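Local coordinates for protein BT_4661 (Bacteroides thetaiotaomicron, PDB 4AK2) that probably binds heparin and heparan sulphate at the cell surface, this chain being the ligand-binding C-terminal piece of a SusE-like surface glycan-binding protein, at residues A[5-10]-A[103-109]; A[119-123]-A[252-256]; A[156-160]-A[222-227]; A[164-170]-A[243-249]. One frame throughout, in Å; residues are numbered along the deposited sequence.

Contact 1 (A[5-10]-A[103-109]); sequences NYFTYF and TAVSVKQ
Gln109 holds Phe10 at both backbone polar atoms through its side-chain amide. Phe10 N donates to Gln109 OE1 at 3.0 Å, and Gln109 NE2 donates to Phe10 O at 2.8 Å. The second donor approaches from above the carbonyl plane of Phe10, 43° out of it. The same amide also stacks on the Phe10 ring. The two planes are 12° apart, and Gln109 CD lies over the ring centre. Gln109 has a chain extended beyond CG, which carries the amide far enough to reach the backbone. Phe10 CG sits between its own N and carbonyl carbon (chi1 51°), and this folds the ring back against the amide. A water joins Gln109 OE1 to Thr8 O.

Further along, Val107 serves two rings. Its CG2 lies over one face of Phe7, 3.8 Å from the ring centroid, a CH-pi contact. Its CG1 turns instead to Phe10 CE2, 4.1 Å away. Val105 O meets the edge of the Phe7 ring, and Val105 CG1 packs against Phe7 CD1. At the far end Asn5 ND2 donates to Thr103 O at 2.9 Å, from above that carbonyl plane.

The residues 5-10 run nearly parallel to strand 105-115, an inner strand of a four-stranded mixed sheet. Asp47 binds Thr8 OG1, and Trp57 meets Phe10 edge-to-face. Across this contact the direct hydrogen bonds all use a side-chain amide. The N-terminal segment is therefore fastened to the strand by asparagine, glutamine and aromatic packing, not by regular strand pairing.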
loop_
_atom_site.group_PDB
_atom_site.type_symbol
_atom_site.label_atom_id
_atom_site.label_comp_id
_atom_site.label_asym_id
_atom_site.label_seq_id
_atom_site.Cartn_x
_atom_site.Cartn_y
_atom_site.Cartn_z
ATOM N N ASN A 5 1.832 1.251 -31.386
ATOM C CA ASN A 5 1.436 1.793 -30.078
ATOM C C ASN A 5 1.701 0.823 -28.940
ATOM O O ASN A 5 1.558 1.171 -27.775
ATOM C CB ASN A 5 -0.047 2.123 -30.077
ATOM C CG ASN A 5 -0.397 3.237 -31.021
ATOM O OD1 ASN A 5 0.327 4.225 -31.152
ATOM N ND2 ASN A 5 -1.522 3.088 -31.670
ATOM N N TYR A 6 2.079 -0.396 -29.280
ATOM C CA TYR A 6 2.256 -1.394 -28.256
ATOM C C TYR A 6 3.357 -1.028 -27.250
ATOM O O TYR A 6 4.458 -0.631 -27.625
ATOM C CB TYR A 6 2.500 -2.766 -28.864
ATOM C CG TYR A 6 2.439 -3.864 -27.838
ATOM C CD1 TYR A 6 1.222 -4.303 -27.311
ATOM C CD2 TYR A 6 3.600 -4.462 -27.389
ATOM C CE1 TYR A 6 1.185 -5.318 -26.375
ATOM C CE2 TYR A 6 3.569 -5.471 -26.436
ATOM C CZ TYR A 6 2.360 -5.889 -25.923
ATOM O OH TYR A 6 2.315 -6.892 -25.008
ATOM N N PHE A 7 3.017 -1.094 -25.971
ATOM C CA PHE A 7 4.021 -0.988 -24.918
ATOM C C PHE A 7 3.473 -1.722 -23.703
ATOM O O PHE A 7 2.288 -2.147 -23.714
ATOM C CB PHE A 7 4.419 0.482 -24.654
ATOM C CG PHE A 7 3.405 1.298 -23.869
ATOM C CD1 PHE A 7 2.167 1.619 -24.400
ATOM C CD2 PHE A 7 3.724 1.757 -22.586
ATOM C CE1 PHE A 7 1.267 2.364 -23.656
ATOM C CE2 PHE A 7 2.830 2.500 -21.837
ATOM C CZ PHE A 7 1.582 2.805 -22.377
ATOM N N THR A 8 4.300 -1.871 -22.674
ATOM C CA THR A 8 3.869 -2.641 -21.498
ATOM C C THR A 8 4.075 -1.985 -20.143
ATOM O O THR A 8 3.496 -2.462 -19.163
ATOM C CB THR A 8 4.543 -4.018 -21.449
ATOM O OG1 THR A 8 5.930 -3.839 -21.112
ATOM C CG2 THR A 8 4.368 -4.750 -22.768
ATOM N N TYR A 9 4.874 -0.917 -20.053
ATOM C CA TYR A 9 5.135 -0.316 -18.730
ATOM C C TYR A 9 5.570 1.143 -18.847
ATOM O O TYR A 9 6.109 1.562 -19.894
ATOM C CB TYR A 9 6.150 -1.131 -17.863
ATOM C CG TYR A 9 7.573 -0.979 -18.350
ATOM C CD1 TYR A 9 8.368 0.088 -17.920
ATOM C CD2 TYR A 9 8.138 -1.899 -19.256
ATOM C CE1 TYR A 9 9.678 0.250 -18.375
ATOM C CE2 TYR A 9 9.442 -1.742 -19.717
ATOM C CZ TYR A 9 10.213 -0.690 -19.271
ATOM O OH TYR A 9 11.488 -0.551 -19.721
ATOM N N PHE A 10 5.420 1.873 -17.734
ATOM C CA PHE A 10 6.177 3.087 -17.470
ATOM C C PHE A 10 6.657 2.976 -16.040
ATOM O O PHE A 10 6.240 2.032 -15.309
ATOM C CB PHE A 10 5.279 4.348 -17.647
ATOM C CG PHE A 10 3.988 4.277 -16.908
ATOM C CD1 PHE A 10 3.911 4.659 -15.571
ATOM C CD2 PHE A 10 2.850 3.812 -17.544
ATOM C CE1 PHE A 10 2.692 4.595 -14.868
ATOM C CE2 PHE A 10 1.623 3.729 -16.868
ATOM C CZ PHE A 10 1.555 4.117 -15.531
ATOM N N THR A 103 -6.382 0.833 -32.434
ATOM C CA THR A 103 -5.027 0.340 -32.109
ATOM C C THR A 103 -4.355 1.074 -30.939
ATOM O O THR A 103 -3.163 0.855 -30.672
ATOM C CB THR A 103 -4.060 0.396 -33.317
ATOM O OG1 THR A 103 -3.768 1.763 -33.640
ATOM C CG2 THR A 103 -4.630 -0.333 -34.543
ATOM N N ALA A 104 -5.097 1.945 -30.251
ATOM C CA ALA A 104 -4.579 2.555 -29.023
ATOM C C ALA A 104 -4.301 1.468 -27.987
ATOM O O ALA A 104 -4.979 0.440 -27.944
ATOM C CB ALA A 104 -5.529 3.597 -28.453
ATOM N N VAL A 105 -3.279 1.704 -27.171
ATOM C CA VAL A 105 -2.906 0.798 -26.111
ATOM C C VAL A 105 -2.769 1.600 -24.836
ATOM O O VAL A 105 -2.095 2.649 -24.806
ATOM C CB VAL A 105 -1.557 0.120 -26.423
ATOM C CG1 VAL A 105 -1.016 -0.693 -25.231
ATOM C CG2 VAL A 105 -1.680 -0.780 -27.653
ATOM N N SER A 106 -3.414 1.105 -23.783
ATOM C CA SER A 106 -3.329 1.737 -22.461
ATOM C C SER A 106 -2.679 0.784 -21.477
ATOM O O SER A 106 -2.914 -0.442 -21.535
ATOM C CB SER A 106 -4.730 2.104 -21.946
ATOM O OG SER A 106 -5.342 3.067 -22.771
ATOM N N VAL A 107 -1.856 1.345 -20.595
ATOM C CA VAL A 107 -1.267 0.593 -19.496
ATOM C C VAL A 107 -1.595 1.358 -18.216
ATOM O O VAL A 107 -1.410 2.583 -18.177
ATOM C CB VAL A 107 0.260 0.533 -19.668
ATOM C CG1 VAL A 107 0.942 0.006 -18.384
ATOM C CG2 VAL A 107 0.623 -0.369 -20.840
ATOM N N LYS A 108 -2.074 0.645 -17.200
ATOM C CA LYS A 108 -2.410 1.274 -15.927
ATOM C C LYS A 108 -1.526 0.669 -14.822
ATOM O O LYS A 108 -1.262 -0.547 -14.798
ATOM C CB LYS A 108 -3.931 1.218 -15.567
ATOM C CG LYS A 108 -4.504 -0.133 -15.114
ATOM C CD LYS A 108 -6.026 -0.124 -14.895
ATOM N N GLN A 109 -1.082 1.523 -13.905
ATOM C CA GLN A 109 -0.215 1.088 -12.775
ATOM C C GLN A 109 -0.496 1.974 -11.569
ATOM O O GLN A 109 -0.823 3.136 -11.733
ATOM C CB GLN A 109 1.258 1.293 -13.116
ATOM C CG GLN A 109 1.743 0.555 -14.374
ATOM C CD GLN A 109 3.179 0.819 -14.747
ATOM O OE1 GLN A 109 3.645 0.346 -15.802
ATOM N NE2 GLN A 109 3.897 1.497 -13.876
HETATM O O HOH W 1 2.911 -2.149 -16.477
#

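Contact 2 (A[119-123]-A[252-256]); sequences SDSNV and TYDVT
Tyr253 OH donates to Asp120 O at 2.7 Å, in the carbonyl plane and on a lone pair. Ser119 OG sits 2.7 Å from the same Tyr253 OH. The contact joins the tight turn 119-123 to the end of strand 241-254, a member of the mixed sheet of this glycan-binding domain. The turn is closed by its own backbone bond from Ser119 N to Val123 O.

Packing follows outward from the hydroxyl. Val123 faces the Tyr253 ring from the turn. Its CG1 lies over one face, 4.1 Å from the ring centroid, while CG2 touches Tyr253 CE1 at 3.5 Å. Tyr253 CG stands between its backbone N and carbonyl carbon (chi1 61°), and this swings the ring out toward the turn. Phe156 also meets this ring. A phenylalanine in place of Tyr253 would probably keep the packing on Val123 but leave Asp120 O without its hydroxyl donor.

At the strand end, Asp254 OD1 accepts from Thr256 N in an Asx turn, and from Thr256 OG1. The Asp120 side chain is about 10 Å from a bound 2-O-sulfated iduronate. Farther out, Val255 CG1 rests 3.8 Å from Ser121 CB.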
loop_
_atom_site.group_PDB
_atom_site.type_symbol
_atom_site.label_atom_id
_atom_site.label_comp_id
_atom_site.label_asym_id
_atom_site.label_seq_id
_atom_site.Cartn_x
_atom_site.Cartn_y
_atom_site.Cartn_z
ATOM N N SER A 119 4.631 11.487 15.330
ATOM C CA SER A 119 3.353 11.291 16.038
ATOM C C SER A 119 3.571 11.284 17.564
ATOM O O SER A 119 4.613 11.744 18.020
ATOM C CB SER A 119 2.636 10.043 15.482
ATOM O OG SER A 119 3.492 8.929 15.434
ATOM N N ASP A 120 2.626 10.780 18.360
ATOM C CA ASP A 120 2.802 10.823 19.822
ATOM C C ASP A 120 4.095 10.129 20.253
ATOM O O ASP A 120 4.538 9.134 19.641
ATOM C CB ASP A 120 1.646 10.112 20.553
ATOM C CG ASP A 120 0.375 10.928 20.627
ATOM O OD1 ASP A 120 0.331 12.107 20.193
ATOM O OD2 ASP A 120 -0.632 10.359 21.117
ATOM N N SER A 121 4.633 10.604 21.376
ATOM C CA SER A 121 5.753 9.937 22.044
ATOM C C SER A 121 7.013 9.898 21.179
ATOM O O SER A 121 7.816 8.977 21.297
ATOM C CB SER A 121 5.361 8.516 22.495
ATOM O OG SER A 121 4.231 8.585 23.328
ATOM N N ASN A 122 7.162 10.897 20.315
ATOM C CA ASN A 122 8.362 11.065 19.471
ATOM C C ASN A 122 8.576 9.965 18.427
ATOM O O ASN A 122 9.656 9.848 17.859
ATOM C CB ASN A 122 9.635 11.399 20.253
ATOM C CG ASN A 122 10.006 12.858 20.094
ATOM O OD1 ASN A 122 9.970 13.411 18.967
ATOM N ND2 ASN A 122 10.305 13.506 21.199
ATOM N N VAL A 123 7.507 9.212 18.133
ATOM C CA VAL A 123 7.559 8.134 17.148
ATOM C C VAL A 123 7.536 8.742 15.758
ATOM O O VAL A 123 6.774 9.654 15.463
ATOM C CB VAL A 123 6.373 7.155 17.330
ATOM C CG1 VAL A 123 6.209 6.167 16.166
ATOM C CG2 VAL A 123 6.493 6.447 18.662
ATOM N N THR A 252 -1.978 0.950 15.203
ATOM C CA THR A 252 -1.799 1.699 16.437
ATOM C C THR A 252 -0.551 1.226 17.156
ATOM O O THR A 252 -0.086 0.083 16.946
ATOM C CB THR A 252 -3.024 1.603 17.363
ATOM O OG1 THR A 252 -3.271 0.242 17.710
ATOM C CG2 THR A 252 -4.248 2.177 16.637
ATOM N N TYR A 253 0.004 2.065 18.014
ATOM C CA TYR A 253 1.215 1.663 18.751
ATOM C C TYR A 253 1.095 2.084 20.196
ATOM O O TYR A 253 0.261 2.923 20.559
ATOM C CB TYR A 253 2.498 2.227 18.126
ATOM C CG TYR A 253 2.568 3.739 18.079
ATOM C CD1 TYR A 253 2.995 4.469 19.200
ATOM C CD2 TYR A 253 2.313 4.429 16.893
ATOM C CE1 TYR A 253 3.089 5.851 19.161
ATOM C CE2 TYR A 253 2.390 5.817 16.846
ATOM C CZ TYR A 253 2.819 6.512 17.964
ATOM O OH TYR A 253 2.921 7.875 17.902
ATOM N N ASP A 254 1.933 1.449 21.014
ATOM C CA ASP A 254 2.076 1.709 22.424
ATOM C C ASP A 254 3.568 1.718 22.737
ATOM O O ASP A 254 4.295 0.856 22.235
ATOM C CB ASP A 254 1.317 0.615 23.199
ATOM C CG ASP A 254 1.297 0.825 24.709
ATOM O OD1 ASP A 254 2.285 0.504 25.390
ATOM O OD2 ASP A 254 0.280 1.277 25.241
ATOM N N VAL A 255 4.013 2.677 23.571
ATOM C CA VAL A 255 5.451 2.789 23.900
ATOM C C VAL A 255 5.769 2.284 25.322
ATOM O O VAL A 255 6.892 2.475 25.829
ATOM C CB VAL A 255 5.990 4.244 23.735
ATOM C CG1 VAL A 255 5.912 4.714 22.279
ATOM C CG2 VAL A 255 5.299 5.215 24.704
ATOM N N THR A 256 4.803 1.585 25.915
ATOM C CA THR A 256 4.917 1.099 27.283
ATOM C C THR A 256 4.691 -0.406 27.376
ATOM O O THR A 256 4.375 -0.928 28.447
ATOM C CB THR A 256 3.955 1.816 28.245
ATOM O OG1 THR A 256 2.605 1.700 27.774
ATOM C CG2 THR A 256 4.333 3.300 28.400
#

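Contact 3 (A[156-160]-A[222-227])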
loop_
_atom_site.group_PDB
_atom_site.type_symbol
_atom_site.label_atom_id
_atom_site.label_comp_id
_atom_site.label_asym_id
_atom_site.label_seq_id
_atom_site.Cartn_x
_atom_site.Cartn_y
_atom_site.Cartn_z
ATOM N N PHE A 156 8.205 -1.195 22.543
ATOM C CA PHE A 156 7.291 -0.747 21.485
ATOM C C PHE A 156 6.375 -1.910 21.116
ATOM O O PHE A 156 6.819 -3.059 21.050
ATOM C CB PHE A 156 8.108 -0.297 20.280
ATOM C CG PHE A 156 7.334 0.494 19.257
ATOM C CD1 PHE A 156 6.896 1.792 19.552
ATOM C CD2 PHE A 156 7.057 -0.037 17.981
ATOM C CE1 PHE A 156 6.220 2.536 18.602
ATOM C CE2 PHE A 156 6.378 0.728 17.023
ATOM C CZ PHE A 156 5.957 2.017 17.349
ATOM N N ARG A 157 5.084 -1.615 20.934
ATOM C CA ARG A 157 4.109 -2.596 20.420
ATOM C C ARG A 157 3.310 -1.948 19.301
ATOM O O ARG A 157 3.015 -0.758 19.378
ATOM C CB ARG A 157 3.152 -3.111 21.528
ATOM C CG ARG A 157 3.869 -3.787 22.703
ATOM C CD ARG A 157 4.572 -5.110 22.348
ATOM N NE ARG A 157 5.156 -5.722 23.535
ATOM C CZ ARG A 157 6.342 -5.420 24.026
ATOM N NH1 ARG A 157 7.133 -4.550 23.408
ATOM N NH2 ARG A 157 6.758 -6.048 25.119
ATOM N N LEU A 158 2.961 -2.717 18.273
ATOM C CA LEU A 158 2.418 -2.157 17.024
ATOM C C LEU A 158 1.425 -3.158 16.429
ATOM O O LEU A 158 1.729 -4.337 16.317
ATOM C CB LEU A 158 3.601 -1.947 16.058
ATOM C CG LEU A 158 3.257 -1.192 14.764
ATOM C CD1 LEU A 158 2.924 0.285 15.057
ATOM C CD2 LEU A 158 4.422 -1.244 13.802
ATOM N N ASP A 159 0.197 -2.725 16.128
ATOM C CA ASP A 159 -0.812 -3.683 15.656
ATOM C C ASP A 159 -1.857 -3.033 14.786
ATOM O O ASP A 159 -2.277 -1.908 15.093
ATOM C CB ASP A 159 -1.493 -4.317 16.875
ATOM C CG ASP A 159 -2.081 -5.683 16.630
ATOM O OD1 ASP A 159 -1.528 -6.445 15.820
ATOM O OD2 ASP A 159 -3.108 -6.035 17.281
ATOM N N TYR A 160 -2.277 -3.709 13.721
ATOM C CA TYR A 160 -3.449 -3.227 12.976
ATOM C C TYR A 160 -4.631 -3.087 13.915
ATOM O O TYR A 160 -4.801 -3.819 14.888
ATOM C CB TYR A 160 -3.773 -4.181 11.842
ATOM C CG TYR A 160 -2.908 -4.023 10.595
ATOM C CD1 TYR A 160 -3.267 -3.131 9.599
ATOM C CD2 TYR A 160 -1.735 -4.793 10.402
ATOM C CE1 TYR A 160 -2.521 -2.966 8.433
ATOM C CE2 TYR A 160 -1.005 -4.632 9.266
ATOM C CZ TYR A 160 -1.368 -3.763 8.281
ATOM O OH TYR A 160 -0.618 -3.662 7.121
ATOM N N ILE A 222 1.540 -7.975 12.525
ATOM C CA ILE A 222 2.829 -7.347 12.794
ATOM C C ILE A 222 3.525 -8.090 13.898
ATOM O O ILE A 222 2.945 -8.336 14.957
ATOM C CB ILE A 222 2.607 -5.856 13.157
ATOM C CG1 ILE A 222 1.977 -5.135 11.962
ATOM C CG2 ILE A 222 3.927 -5.198 13.588
ATOM C CD1 ILE A 222 1.541 -3.717 12.288
ATOM N N ASP A 223 4.790 -8.451 13.681
ATOM C CA ASP A 223 5.540 -9.103 14.781
ATOM C C ASP A 223 6.051 -8.040 15.771
ATOM O O ASP A 223 6.269 -6.866 15.398
ATOM C CB ASP A 223 6.649 -9.993 14.239
ATOM C CG ASP A 223 7.879 -9.214 13.877
ATOM O OD1 ASP A 223 8.629 -8.805 14.795
ATOM O OD2 ASP A 223 8.118 -9.031 12.666
ATOM N N GLN A 224 6.242 -8.435 17.033
ATOM C CA GLN A 224 6.616 -7.478 18.094
ATOM C C GLN A 224 8.126 -7.409 18.379
ATOM O O GLN A 224 8.515 -6.876 19.428
ATOM C CB GLN A 224 5.782 -7.746 19.384
ATOM C CG GLN A 224 4.294 -7.802 19.049
ATOM C CD GLN A 224 3.744 -6.525 18.423
ATOM O OE1 GLN A 224 3.954 -5.443 18.946
ATOM N NE2 GLN A 224 3.050 -6.669 17.301
ATOM N N THR A 225 8.944 -7.969 17.482
ATOM C CA THR A 225 10.403 -7.958 17.623
ATOM C C THR A 225 11.020 -6.921 16.695
ATOM O O THR A 225 11.789 -6.036 17.116
ATOM C CB THR A 225 10.986 -9.380 17.347
ATOM O OG1 THR A 225 10.465 -10.245 18.365
ATOM C CG2 THR A 225 12.478 -9.381 17.433
ATOM N N ASP A 226 10.670 -7.057 15.418
ATOM C CA ASP A 226 11.160 -6.180 14.355
ATOM C C ASP A 226 10.067 -5.325 13.716
ATOM O O ASP A 226 10.394 -4.429 12.939
ATOM C CB ASP A 226 11.866 -7.027 13.268
ATOM C CG ASP A 226 13.010 -7.832 13.803
ATOM O OD1 ASP A 226 13.823 -7.255 14.548
ATOM O OD2 ASP A 226 13.064 -9.032 13.460
ATOM N N PHE A 227 8.784 -5.613 14.014
ATOM C CA PHE A 227 7.653 -4.778 13.553
ATOM C C PHE A 227 7.442 -4.861 12.050
ATOM O O PHE A 227 6.880 -3.976 11.443
ATOM C CB PHE A 227 7.787 -3.344 14.090
ATOM C CG PHE A 227 7.987 -3.336 15.585
ATOM C CD1 PHE A 227 6.955 -3.787 16.420
ATOM C CD2 PHE A 227 9.218 -3.011 16.146
ATOM C CE1 PHE A 227 7.135 -3.863 17.800
ATOM C CE2 PHE A 227 9.421 -3.099 17.515
ATOM C CZ PHE A 227 8.384 -3.529 18.337
HETATM O O HOH W 2 -0.920 -6.494 13.296
#
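Phe227 and Phe156 form a T-shaped pair, their planes at 88° and their centroids 5.1 Å apart. The edge of Phe156 points at the face of Phe227, with Phe156 CD2 above the ring centre. The backbone of Thr225 covers the opposite face of Phe227, toward its rim. Gln224 OE1 lies at the edge of this ring, in its plane. Phe156 CG is anti to the backbone N (chi1 -166°), a setting that presents CD2 to Phe227.

The flat amide of Gln224 reads the backbone of Leu158. Leu158 N donates to Gln224 OE1 at 3.0 Å, in the carbonyl plane and on a lone pair. Gln224 NE2 returns a bond to Leu158 O at 2.9 Å, nearly straight at 167°. The same NE2 also donates to Ile222 O within its own segment. Both polar ends of the amide are thus engaged, which fixes its flip.

Next to it, Ile222 CD1 packs on Leu158 CG at 3.9 Å and touches Tyr160 CD2. A water links Ile222 N to Tyr160 N and Asp159 OD1; Asp159 OD2 is hydrogen-bonded to Ser207 and salt-bridged to Arg203. Asp223 OD1 accepts from Thr225 N in an Asx turn, and from Asp226 N and Phe227 N. Strand 157-161 pairs on its other edge with strand 241-254. Gln224 supplies the complementary donor and acceptor that a neighbouring strand would give, and ties the loop to the sheet over a buried apolar layer.

Contact 4 (A[164-170]-A[243-249])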
loop_
_atom_site.group_PDB
_atom_site.type_symbol
_atom_site.label_atom_id
_atom_site.label_comp_id
_atom_site.label_asym_id
_atom_site.label_seq_id
_atom_site.Cartn_x
_atom_site.Cartn_y
_atom_site.Cartn_z
ATOM N N PHE A 164 -9.719 -0.473 7.389
ATOM C CA PHE A 164 -9.123 -1.316 6.371
ATOM C C PHE A 164 -9.800 -1.026 5.043
ATOM O O PHE A 164 -11.031 -0.898 4.965
ATOM C CB PHE A 164 -9.291 -2.788 6.724
ATOM C CG PHE A 164 -8.687 -3.179 8.039
ATOM C CD1 PHE A 164 -7.370 -3.591 8.110
ATOM C CD2 PHE A 164 -9.444 -3.142 9.219
ATOM C CE1 PHE A 164 -6.814 -3.956 9.313
ATOM C CE2 PHE A 164 -8.897 -3.505 10.435
ATOM C CZ PHE A 164 -7.571 -3.902 10.495
ATOM N N PHE A 165 -9.013 -0.889 3.982
ATOM C CA PHE A 165 -9.523 -0.594 2.639
ATOM C C PHE A 165 -8.782 -1.510 1.663
ATOM O O PHE A 165 -7.537 -1.746 1.829
ATOM C CB PHE A 165 -9.206 0.813 2.174
ATOM C CG PHE A 165 -9.839 1.918 3.013
ATOM C CD1 PHE A 165 -9.286 2.262 4.274
ATOM C CD2 PHE A 165 -10.925 2.671 2.531
ATOM C CE1 PHE A 165 -9.809 3.285 5.039
ATOM C CE2 PHE A 165 -11.431 3.711 3.308
ATOM C CZ PHE A 165 -10.886 4.009 4.553
ATOM N N TYR A 166 -9.438 -1.966 0.620
ATOM C CA TYR A 166 -8.796 -2.752 -0.408
ATOM C C TYR A 166 -9.107 -2.223 -1.777
ATOM O O TYR A 166 -10.298 -1.900 -2.082
ATOM C CB TYR A 166 -9.264 -4.221 -0.326
ATOM C CG TYR A 166 -8.609 -5.130 -1.336
ATOM C CD1 TYR A 166 -7.401 -5.749 -1.032
ATOM C CD2 TYR A 166 -9.195 -5.392 -2.562
ATOM C CE1 TYR A 166 -6.784 -6.585 -1.936
ATOM C CE2 TYR A 166 -8.599 -6.220 -3.499
ATOM C CZ TYR A 166 -7.362 -6.813 -3.160
ATOM O OH TYR A 166 -6.686 -7.690 -3.997
ATOM N N TYR A 167 -8.127 -2.163 -2.678
ATOM C CA TYR A 167 -8.341 -1.663 -4.040
ATOM C C TYR A 167 -7.874 -2.731 -5.005
ATOM O O TYR A 167 -6.672 -3.033 -5.073
ATOM C CB TYR A 167 -7.571 -0.355 -4.275
ATOM C CG TYR A 167 -8.050 0.679 -3.299
ATOM C CD1 TYR A 167 -9.274 1.343 -3.541
ATOM C CD2 TYR A 167 -7.380 0.949 -2.122
ATOM C CE1 TYR A 167 -9.815 2.216 -2.614
ATOM C CE2 TYR A 167 -7.905 1.887 -1.188
ATOM C CZ TYR A 167 -9.130 2.520 -1.457
ATOM O OH TYR A 167 -9.674 3.414 -0.551
ATOM N N ASN A 168 -8.807 -3.327 -5.737
ATOM C CA ASN A 168 -8.442 -4.276 -6.781
ATOM C C ASN A 168 -7.629 -3.551 -7.829
ATOM O O ASN A 168 -7.929 -2.398 -8.200
ATOM C CB ASN A 168 -9.717 -4.822 -7.444
ATOM C CG ASN A 168 -9.395 -5.872 -8.489
ATOM O OD1 ASN A 168 -8.570 -6.738 -8.269
ATOM N ND2 ASN A 168 -10.006 -5.765 -9.650
ATOM N N ILE A 169 -6.549 -4.183 -8.273
ATOM C CA ILE A 169 -5.686 -3.597 -9.309
ATOM C C ILE A 169 -5.886 -4.343 -10.607
ATOM O O ILE A 169 -6.460 -3.786 -11.557
ATOM C CB ILE A 169 -4.195 -3.527 -8.869
ATOM C CG1 ILE A 169 -4.063 -2.482 -7.722
ATOM C CG2 ILE A 169 -3.275 -3.236 -10.027
ATOM C CD1 ILE A 169 -2.747 -2.557 -6.947
ATOM N N ALA A 170 -5.505 -5.619 -10.634
ATOM C CA ALA A 170 -5.675 -6.420 -11.855
ATOM C C ALA A 170 -6.288 -7.803 -11.584
ATOM O O ALA A 170 -6.134 -8.735 -12.364
ATOM C CB ALA A 170 -4.375 -6.497 -12.678
ATOM N N ALA A 243 -5.759 -12.584 -4.758
ATOM C CA ALA A 243 -5.735 -11.130 -4.621
ATOM C C ALA A 243 -4.723 -10.541 -5.601
ATOM O O ALA A 243 -3.586 -11.063 -5.723
ATOM C CB ALA A 243 -5.391 -10.674 -3.213
ATOM N N ASN A 244 -5.108 -9.466 -6.284
ATOM C CA ASN A 244 -4.234 -8.700 -7.140
ATOM C C ASN A 244 -4.681 -7.269 -6.935
ATOM O O ASN A 244 -5.658 -6.799 -7.545
ATOM C CB ASN A 244 -4.305 -9.144 -8.604
ATOM C CG ASN A 244 -3.289 -8.453 -9.444
ATOM O OD1 ASN A 244 -3.332 -7.238 -9.609
ATOM N ND2 ASN A 244 -2.341 -9.229 -9.952
ATOM N N GLY A 245 -4.078 -6.603 -5.976
ATOM C CA GLY A 245 -4.620 -5.363 -5.445
ATOM C C GLY A 245 -3.888 -4.904 -4.216
ATOM O O GLY A 245 -2.870 -5.512 -3.832
ATOM N N ALA A 246 -4.345 -3.833 -3.589
ATOM C CA ALA A 246 -3.600 -3.175 -2.529
ATOM C C ALA A 246 -4.465 -2.948 -1.299
ATOM O O ALA A 246 -5.608 -2.452 -1.424
ATOM C CB ALA A 246 -3.030 -1.850 -3.011
ATOM N N MET A 247 -3.961 -3.244 -0.118
ATOM C CA MET A 247 -4.655 -3.083 1.172
ATOM C C MET A 247 -3.946 -2.116 2.062
ATOM O O MET A 247 -2.694 -2.180 2.246
ATOM C CB MET A 247 -4.840 -4.447 1.851
ATOM C CG MET A 247 -5.657 -4.404 3.166
ATOM S SD MET A 247 -4.751 -3.890 4.645
ATOM C CE MET A 247 -3.825 -5.382 4.984
ATOM N N ILE A 248 -4.727 -1.198 2.643
ATOM C CA ILE A 248 -4.235 -0.305 3.682
ATOM C C ILE A 248 -5.095 -0.440 4.937
ATOM O O ILE A 248 -6.335 -0.612 4.787
ATOM C CB ILE A 248 -4.090 1.134 3.178
ATOM C CG1 ILE A 248 -3.506 2.044 4.256
ATOM C CG2 ILE A 248 -5.455 1.694 2.694
ATOM C CD1 ILE A 248 -3.118 3.427 3.742
ATOM N N GLY A 249 -4.501 -0.390 6.115
ATOM C CA GLY A 249 -5.256 -0.367 7.405
ATOM C C GLY A 249 -4.576 0.538 8.360
ATOM O O GLY A 249 -3.374 0.772 8.287
HETATM O O HOH W 3 -7.844 -8.518 -6.231
#
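Tyr167 and Ala246 form a hydrogen-bonded antiparallel pair, with Tyr167 N donating to Ala246 O at 2.8 Å. Ala246 N returns the bond to Tyr167 O. Phe165 and Ile248 repeat the pattern, and their side chains lie side by side, Phe165 CB 3.9 Å from Ile248 CG2. Past the strand end, Ile169 N donates to Asn244 O at 2.9 Å, and Ala170 N makes weak bonds to Asn244 O and OD1.

On the other face, the Tyr166 ring lies across strand 245-249. Its CG is anti to the backbone N (chi1 -178°), which lays the ring over the backbone at Ala246 N and brings OH 3.4 Å from Gly245 CA. A side chain at Gly245 would run into this hydroxyl. Met247 CB meets the ring edge, and Ala243 CB approaches Tyr166 OH at 3.3 Å. A water 2.6 Å from Tyr166 OH also binds Asn168 OD1 and Asn244 N, while Asn168 ND2 bonds Gly171 O. Replacing Tyr166 with an alanine would probably open a gap over Gly245 and deprive this water of a partner.

In the second shell, Phe187 and Leu188 of helix 187-195 pack on Tyr166. On the opposite face His63 bonds Tyr167 OH, and Met91 touches Tyr167 and Ala246. The two strands have a backbone-bonded core with aromatic and apolar packing on both faces, and a buried tyrosine hydroxyl that a water connects to Asn168 and Asn244.

Overall arrangement
From the N terminus, contact 1 comes first. It closes the loop from residues 5-10 to strand 105-115 and ends before the others begin, so it stands in series with them. Contact 2 then closes a long loop from the turn 119-123 to the end of strand 241-254, and contacts 3 and 4 both fall within it. These two cross, their segments alternating along the chain. Strands 157-161 and 163-168 follow each other, and both pair with strand 241-254. Contacts 2 and 3 touch through that sheet. Contact 1 ties the N-terminal segment to the four-stranded sheet; its centre is about 44 Å from that of contact 2, across the chain's centre.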